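Local atomic coordinates of Zn-dependent hydrolase of metallo-beta-lactamase superfamily TM0207 (Thermotoga maritima, PDB entry 1VJN), a protein that is probably a zinc-dependent hydrolase of the metallo-beta-lactamase superfamily, though its substrate and precise reaction are not established. Residues G115-L121 / E138-V144; K87-T93 / N106-E112. All coordinates share one frame; numbering follows the deposited sequence.

Contact 1 (G115-L121 / E138-V144)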
loop_
_atom_site.group_PDB
_atom_site.type_symbol
_atom_site.label_atom_id
_atom_site.label_comp_id
_atom_site.label_asym_id
_atom_site.label_seq_id
_atom_site.Cartn_x
_atom_site.Cartn_y
_atom_site.Cartn_z
ATOM N N GLY A 115 -0.575 8.308 -15.248
ATOM C CA GLY A 115 -1.575 9.192 -14.633
ATOM C C GLY A 115 -2.422 8.552 -13.516
ATOM O O GLY A 115 -3.617 8.810 -13.411
ATOM N N ILE A 116 -1.812 7.692 -12.710
ATOM C CA ILE A 116 -2.465 7.098 -11.546
ATOM C C ILE A 116 -1.466 7.258 -10.410
ATOM O O ILE A 116 -0.257 7.049 -10.626
ATOM C CB ILE A 116 -2.830 5.601 -11.790
ATOM C CG1 ILE A 116 -3.840 5.473 -12.951
ATOM C CG2 ILE A 116 -3.431 4.971 -10.517
ATOM C CD1 ILE A 116 -4.368 4.041 -13.218
ATOM N N LYS A 117 -1.954 7.680 -9.241
ATOM C CA LYS A 117 -1.141 7.791 -8.043
ATOM C C LYS A 117 -1.555 6.709 -7.061
ATOM O O LYS A 117 -2.721 6.600 -6.650
ATOM C CB LYS A 117 -1.271 9.172 -7.367
ATOM C CG LYS A 117 -0.482 10.286 -8.030
ATOM C CD LYS A 117 -1.116 11.618 -7.713
ATOM C CE LYS A 117 -0.254 12.784 -8.144
ATOM N NZ LYS A 117 -0.460 13.100 -9.597
ATOM N N VAL A 118 -0.581 5.895 -6.695
ATOM C CA VAL A 118 -0.791 4.785 -5.795
ATOM C C VAL A 118 -0.036 5.092 -4.535
ATOM O O VAL A 118 1.110 5.572 -4.607
ATOM C CB VAL A 118 -0.278 3.466 -6.411
ATOM C CG1 VAL A 118 -0.542 2.287 -5.459
ATOM C CG2 VAL A 118 -0.929 3.222 -7.775
ATOM N N CYS A 119 -0.668 4.828 -3.391
ATOM C CA CYS A 119 -0.076 5.059 -2.060
ATOM C C CYS A 119 -0.093 3.830 -1.163
ATOM O O CYS A 119 -1.135 3.301 -0.821
ATOM C CB CYS A 119 -0.801 6.207 -1.319
ATOM S SG CYS A 119 -0.039 6.709 0.245
ATOM N N HIS A 120 1.083 3.456 -0.685
ATOM C CA HIS A 120 1.208 2.397 0.291
ATOM C C HIS A 120 1.509 3.048 1.619
ATOM O O HIS A 120 2.581 3.634 1.832
ATOM C CB HIS A 120 2.363 1.497 -0.105
ATOM C CG HIS A 120 2.512 0.264 0.722
ATOM N ND1 HIS A 120 2.955 0.286 2.029
ATOM C CD2 HIS A 120 2.383 -1.040 0.386
ATOM C CE1 HIS A 120 3.028 -0.956 2.474
ATOM N NE2 HIS A 120 2.724 -1.782 1.484
ATOM N N LEU A 121 0.608 2.885 2.564
ATOM C CA LEU A 121 0.761 3.593 3.819
ATOM C C LEU A 121 1.659 2.938 4.881
ATOM O O LEU A 121 1.885 3.531 5.934
ATOM C CB LEU A 121 -0.608 3.908 4.375
ATOM C CG LEU A 121 -1.390 5.067 3.692
ATOM C CD1 LEU A 121 -2.803 5.100 4.257
ATOM C CD2 LEU A 121 -0.721 6.455 3.826
ATOM N N GLU A 138 -3.597 14.119 -3.399
ATOM C CA GLU A 138 -4.700 13.224 -3.764
ATOM C C GLU A 138 -4.196 11.883 -4.283
ATOM O O GLU A 138 -3.250 11.840 -5.025
ATOM C CB GLU A 138 -5.665 13.896 -4.736
ATOM C CG GLU A 138 -6.252 15.154 -4.106
ATOM C CD GLU A 138 -7.687 15.410 -4.512
ATOM O OE1 GLU A 138 -8.039 15.133 -5.687
ATOM O OE2 GLU A 138 -8.453 15.888 -3.637
ATOM N N ILE A 139 -4.804 10.794 -3.815
ATOM C CA ILE A 139 -4.419 9.433 -4.163
ATOM C C ILE A 139 -5.539 8.768 -4.983
ATOM O O ILE A 139 -6.718 8.932 -4.691
ATOM C CB ILE A 139 -4.124 8.649 -2.869
ATOM C CG1 ILE A 139 -2.844 9.206 -2.212
ATOM C CG2 ILE A 139 -3.966 7.194 -3.135
ATOM C CD1 ILE A 139 -1.692 9.493 -3.193
ATOM N N ASP A 140 -5.157 8.006 -6.003
ATOM C CA ASP A 140 -6.104 7.185 -6.760
ATOM C C ASP A 140 -6.323 5.792 -6.178
ATOM O O ASP A 140 -7.453 5.314 -6.087
ATOM C CB ASP A 140 -5.603 7.066 -8.194
ATOM C CG ASP A 140 -5.490 8.421 -8.862
ATOM O OD1 ASP A 140 -6.465 9.192 -8.764
ATOM O OD2 ASP A 140 -4.461 8.817 -9.454
ATOM N N VAL A 141 -5.240 5.128 -5.820
ATOM C CA VAL A 141 -5.292 3.810 -5.211
ATOM C C VAL A 141 -4.564 3.859 -3.881
ATOM O O VAL A 141 -3.351 4.129 -3.841
ATOM C CB VAL A 141 -4.630 2.708 -6.102
ATOM C CG1 VAL A 141 -4.816 1.328 -5.482
ATOM C CG2 VAL A 141 -5.182 2.707 -7.464
ATOM N N LEU A 142 -5.300 3.620 -2.802
ATOM C CA LEU A 142 -4.767 3.635 -1.456
ATOM C C LEU A 142 -4.676 2.219 -0.829
ATOM O O LEU A 142 -5.661 1.504 -0.752
ATOM C CB LEU A 142 -5.631 4.553 -0.569
ATOM C CG LEU A 142 -5.113 4.777 0.840
ATOM C CD1 LEU A 142 -3.717 5.416 0.849
ATOM C CD2 LEU A 142 -6.131 5.651 1.531
ATOM N N LEU A 143 -3.487 1.866 -0.359
ATOM C CA LEU A 143 -3.247 0.635 0.388
ATOM C C LEU A 143 -3.144 1.032 1.851
ATOM O O LEU A 143 -2.210 1.757 2.237
ATOM C CB LEU A 143 -1.973 -0.029 -0.091
ATOM C CG LEU A 143 -1.863 -0.162 -1.632
ATOM C CD1 LEU A 143 -0.500 -0.772 -2.004
ATOM C CD2 LEU A 143 -2.940 -0.961 -2.206
ATOM N N VAL A 144 -4.112 0.590 2.665
ATOM C CA VAL A 144 -4.290 1.206 4.004
ATOM C C VAL A 144 -4.461 0.110 5.086
ATOM O O VAL A 144 -5.236 -0.802 4.903
ATOM C CB VAL A 144 -5.493 2.243 3.992
ATOM C CG1 VAL A 144 -6.787 1.568 3.718
ATOM C CG2 VAL A 144 -5.639 2.972 5.318
#
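L121 lays its CD1 methyl against CD1 of L142, 3.5 Å away, and runs beside V144, whose CG2 it also touches. The two segments are the paired strands of a beta-alpha-beta crossover (strand 116-120, helix 130-136, strand 141-145) in the larger of the two sheets of the metallo-hydrolase fold. Their axes are almost parallel, 4° apart, with V118 opposite V141, C119 opposite L142 and H120 opposite L143. On the helix-covered face C119 sits between neighbours: its CB meets I139 CG1 at 3.7 Å and L142 CD1 at the same distance. SG, anti to the backbone N (chi1 -173°), also touches L142 CD1. On the other face V118 and V141 stand side by side, while the L143 side chain crosses that of H120 at about a right angle, CD1 approaching ring atom CD2 obliquely at 3.8 Å. The H120 ring is held at both nitrogens, NE2 by the carbonyl of A21 and ND1 by the backbone N of G122, which probably fixes its rotation. Between the strands, C119 N donates to V141 O and L143 N to C119 O, each at 2.8 Å. Where the pairing begins, K117 O accepts from both D140 N and V141 N, and the carboxylate of D140 returns the grip: its OD2, through the anti lone pair, takes K117 N at 2.8 Å with an N-H...O angle of 161°.

Contact 2 (K87-T93 / N106-E112)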
loop_
_atom_site.group_PDB
_atom_site.type_symbol
_atom_site.label_atom_id
_atom_site.label_comp_id
_atom_site.label_asym_id
_atom_site.label_seq_id
_atom_site.Cartn_x
_atom_site.Cartn_y
_atom_site.Cartn_z
ATOM N N LYS A 87 7.879 8.107 -10.968
ATOM C CA LYS A 87 8.165 9.022 -9.864
ATOM C C LYS A 87 7.749 8.363 -8.534
ATOM O O LYS A 87 6.607 7.900 -8.370
ATOM C CB LYS A 87 7.422 10.346 -10.039
ATOM C CG LYS A 87 8.017 11.275 -11.087
ATOM C CD LYS A 87 6.986 12.274 -11.660
ATOM C CE LYS A 87 6.215 13.072 -10.553
ATOM N NZ LYS A 87 5.512 14.315 -11.083
ATOM N N ILE A 88 8.691 8.282 -7.609
ATOM C CA ILE A 88 8.420 7.760 -6.296
ATOM C C ILE A 88 8.779 8.761 -5.228
ATOM O O ILE A 88 9.834 9.424 -5.279
ATOM C CB ILE A 88 9.211 6.482 -6.046
ATOM C CG1 ILE A 88 8.891 5.411 -7.105
ATOM C CG2 ILE A 88 8.918 5.968 -4.704
ATOM C CD1 ILE A 88 10.057 4.554 -7.418
ATOM N N LYS A 89 7.936 8.809 -4.222
ATOM C CA LYS A 89 8.103 9.729 -3.136
ATOM C C LYS A 89 7.911 9.000 -1.825
ATOM O O LYS A 89 6.913 8.307 -1.647
ATOM C CB LYS A 89 7.089 10.863 -3.294
ATOM C CG LYS A 89 7.159 11.911 -2.173
ATOM C CD LYS A 89 6.250 13.134 -2.417
ATOM C CE LYS A 89 6.741 14.296 -1.550
ATOM N NZ LYS A 89 5.925 15.581 -1.635
ATOM N N GLY A 90 8.857 9.170 -0.907
ATOM C CA GLY A 90 8.798 8.614 0.439
ATOM C C GLY A 90 8.548 9.688 1.481
ATOM O O GLY A 90 9.251 10.712 1.499
ATOM N N VAL A 91 7.576 9.449 2.359
ATOM C CA VAL A 91 7.161 10.471 3.366
ATOM C C VAL A 91 7.200 9.783 4.711
ATOM O O VAL A 91 6.552 8.786 4.877
ATOM C CB VAL A 91 5.733 11.014 3.043
ATOM C CG1 VAL A 91 5.191 11.907 4.114
ATOM C CG2 VAL A 91 5.735 11.728 1.726
ATOM N N GLU A 92 8.029 10.263 5.633
ATOM C CA GLU A 92 8.146 9.653 6.944
ATOM C C GLU A 92 6.961 10.131 7.773
ATOM O O GLU A 92 6.619 11.328 7.747
ATOM C CB GLU A 92 9.452 10.078 7.616
ATOM C CG GLU A 92 9.988 9.157 8.706
ATOM C CD GLU A 92 11.515 9.323 8.852
ATOM O OE1 GLU A 92 12.000 10.488 8.991
ATOM O OE2 GLU A 92 12.245 8.302 8.802
ATOM N N THR A 93 6.304 9.190 8.435
ATOM C CA THR A 93 5.177 9.502 9.302
ATOM C C THR A 93 5.480 9.239 10.759
ATOM O O THR A 93 4.694 9.609 11.650
ATOM C CB THR A 93 3.926 8.726 8.925
ATOM O OG1 THR A 93 4.105 7.298 8.994
ATOM C CG2 THR A 93 3.517 9.016 7.550
ATOM N N ASN A 106 8.342 4.745 9.871
ATOM C CA ASN A 106 7.345 4.324 8.882
ATOM C C ASN A 106 7.423 5.273 7.721
ATOM O O ASN A 106 7.266 6.479 7.873
ATOM C CB ASN A 106 5.927 4.276 9.456
ATOM C CG ASN A 106 4.962 3.636 8.523
ATOM O OD1 ASN A 106 5.023 2.411 8.274
ATOM N ND2 ASN A 106 4.095 4.446 7.936
ATOM N N ILE A 107 7.729 4.722 6.555
ATOM C CA ILE A 107 7.745 5.519 5.369
ATOM C C ILE A 107 6.587 5.082 4.481
ATOM O O ILE A 107 6.488 3.939 4.120
ATOM C CB ILE A 107 9.044 5.370 4.644
ATOM C CG1 ILE A 107 10.220 5.698 5.574
ATOM C CG2 ILE A 107 9.095 6.325 3.412
ATOM C CD1 ILE A 107 11.540 5.395 4.998
ATOM N N VAL A 108 5.750 6.065 4.162
ATOM C CA VAL A 108 4.671 6.000 3.192
ATOM C C VAL A 108 5.296 6.280 1.827
ATOM O O VAL A 108 6.060 7.237 1.659
ATOM C CB VAL A 108 3.638 7.117 3.518
ATOM C CG1 VAL A 108 2.675 7.298 2.434
ATOM C CG2 VAL A 108 2.965 6.853 4.871
ATOM N N PHE A 109 5.008 5.440 0.854
ATOM C CA PHE A 109 5.499 5.664 -0.499
ATOM C C PHE A 109 4.388 5.987 -1.439
ATOM O O PHE A 109 3.323 5.386 -1.383
ATOM C CB PHE A 109 6.261 4.410 -0.986
ATOM C CG PHE A 109 7.616 4.291 -0.366
ATOM C CD1 PHE A 109 8.642 5.104 -0.804
ATOM C CD2 PHE A 109 7.876 3.399 0.659
ATOM C CE1 PHE A 109 9.862 5.038 -0.233
ATOM C CE2 PHE A 109 9.131 3.351 1.230
ATOM C CZ PHE A 109 10.102 4.139 0.793
ATOM N N VAL A 110 4.633 6.929 -2.327
ATOM C CA VAL A 110 3.674 7.284 -3.322
ATOM C C VAL A 110 4.287 6.993 -4.706
ATOM O O VAL A 110 5.386 7.417 -5.009
ATOM C CB VAL A 110 3.291 8.748 -3.187
ATOM C CG1 VAL A 110 2.241 9.121 -4.199
ATOM C CG2 VAL A 110 2.752 9.029 -1.790
ATOM N N PHE A 111 3.559 6.275 -5.528
ATOM C CA PHE A 111 4.003 5.927 -6.882
ATOM C C PHE A 111 3.102 6.640 -7.892
ATOM O O PHE A 111 1.864 6.552 -7.832
ATOM C CB PHE A 111 3.959 4.420 -7.080
ATOM C CG PHE A 111 4.581 3.672 -5.951
ATOM C CD1 PHE A 111 5.951 3.472 -5.915
ATOM C CD2 PHE A 111 3.813 3.192 -4.918
ATOM C CE1 PHE A 111 6.530 2.802 -4.887
ATOM C CE2 PHE A 111 4.395 2.526 -3.873
ATOM C CZ PHE A 111 5.747 2.341 -3.843
ATOM N N GLU A 112 3.730 7.360 -8.805
ATOM C CA GLU A 112 3.006 8.155 -9.785
ATOM C C GLU A 112 3.360 7.596 -11.141
ATOM O O GLU A 112 4.521 7.628 -11.535
ATOM C CB GLU A 112 3.385 9.633 -9.657
ATOM C CG GLU A 112 2.608 10.576 -10.570
ATOM C CD GLU A 112 2.574 12.033 -10.077
ATOM O OE1 GLU A 112 3.157 12.358 -9.013
ATOM O OE2 GLU A 112 1.937 12.872 -10.757
#
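I88 stands on the face that carries F109 and F111 as a branched bump, its CG1 meeting CD1 of the F111 ring at 3.7 Å and its CG2 reaching the F109 ring. The segments form a beta hairpin, strands 86-95 and 105-113, antiparallel, with 151° between the N-to-C directions of the two segments, within the larger sheet of the metallo-hydrolase fold. G90 makes the hollow on the face shared with I88: having no side chain, it admits F109 CD1 to 3.7 Å from its CA, with I107 CG2 at 3.8 Å. That same I107 methyl rides 3.5 Å above one face of the F109 ring, offset toward the rim, so ring and methyl together close over the G90 CA. The aromatic face packs on the other sheet, with F109 and F111 touching T54 of strand 52-54 and F111 also reaching L25 and M27. Over the opposite face lies helix 130-136, where I136 covers V108 and V110. Here T93 and V108 are pressed close, CG2 to CG2 at 3.5 Å. At the K87/E112 end, on the face of V108 and V110, the K87 chain, bent at chi3, lies alongside E112 and makes a long salt bridge, NZ to OE1 at 3.7 Å; the other oxygen of E112 pairs with K117. At the far end the N106 amide is held from several sides: OD1 accepts from D123 N and ND2 also bonds L121 O. Across the segments ND2 donates to T93 OG1 at 3.0 Å, nearly straight at 170°, with the hydroxyl oxygen only 6° out of the amide plane.

From the N terminus, contact 2 comes first: strand 86-95 leads through an unmodelled stretch (97-103) into strand 105-113, which closes the hairpin. A short turn then reverses the chain into strand 116-120, and helix 130-136 carries it over to strand 141-145, closing contact 1. The two loops are in series, neither nested nor crossed. They adjoin because strands 105-113 and 116-120 are neighbours, making four consecutive strands of one sheet whose last pair runs parallel. C119 SG of contact 1 packs on V108 CG1 of contact 2, and a probable backbone hydrogen bond from F111 N to V118 O, 2.7 Å, ties the two middle strands together.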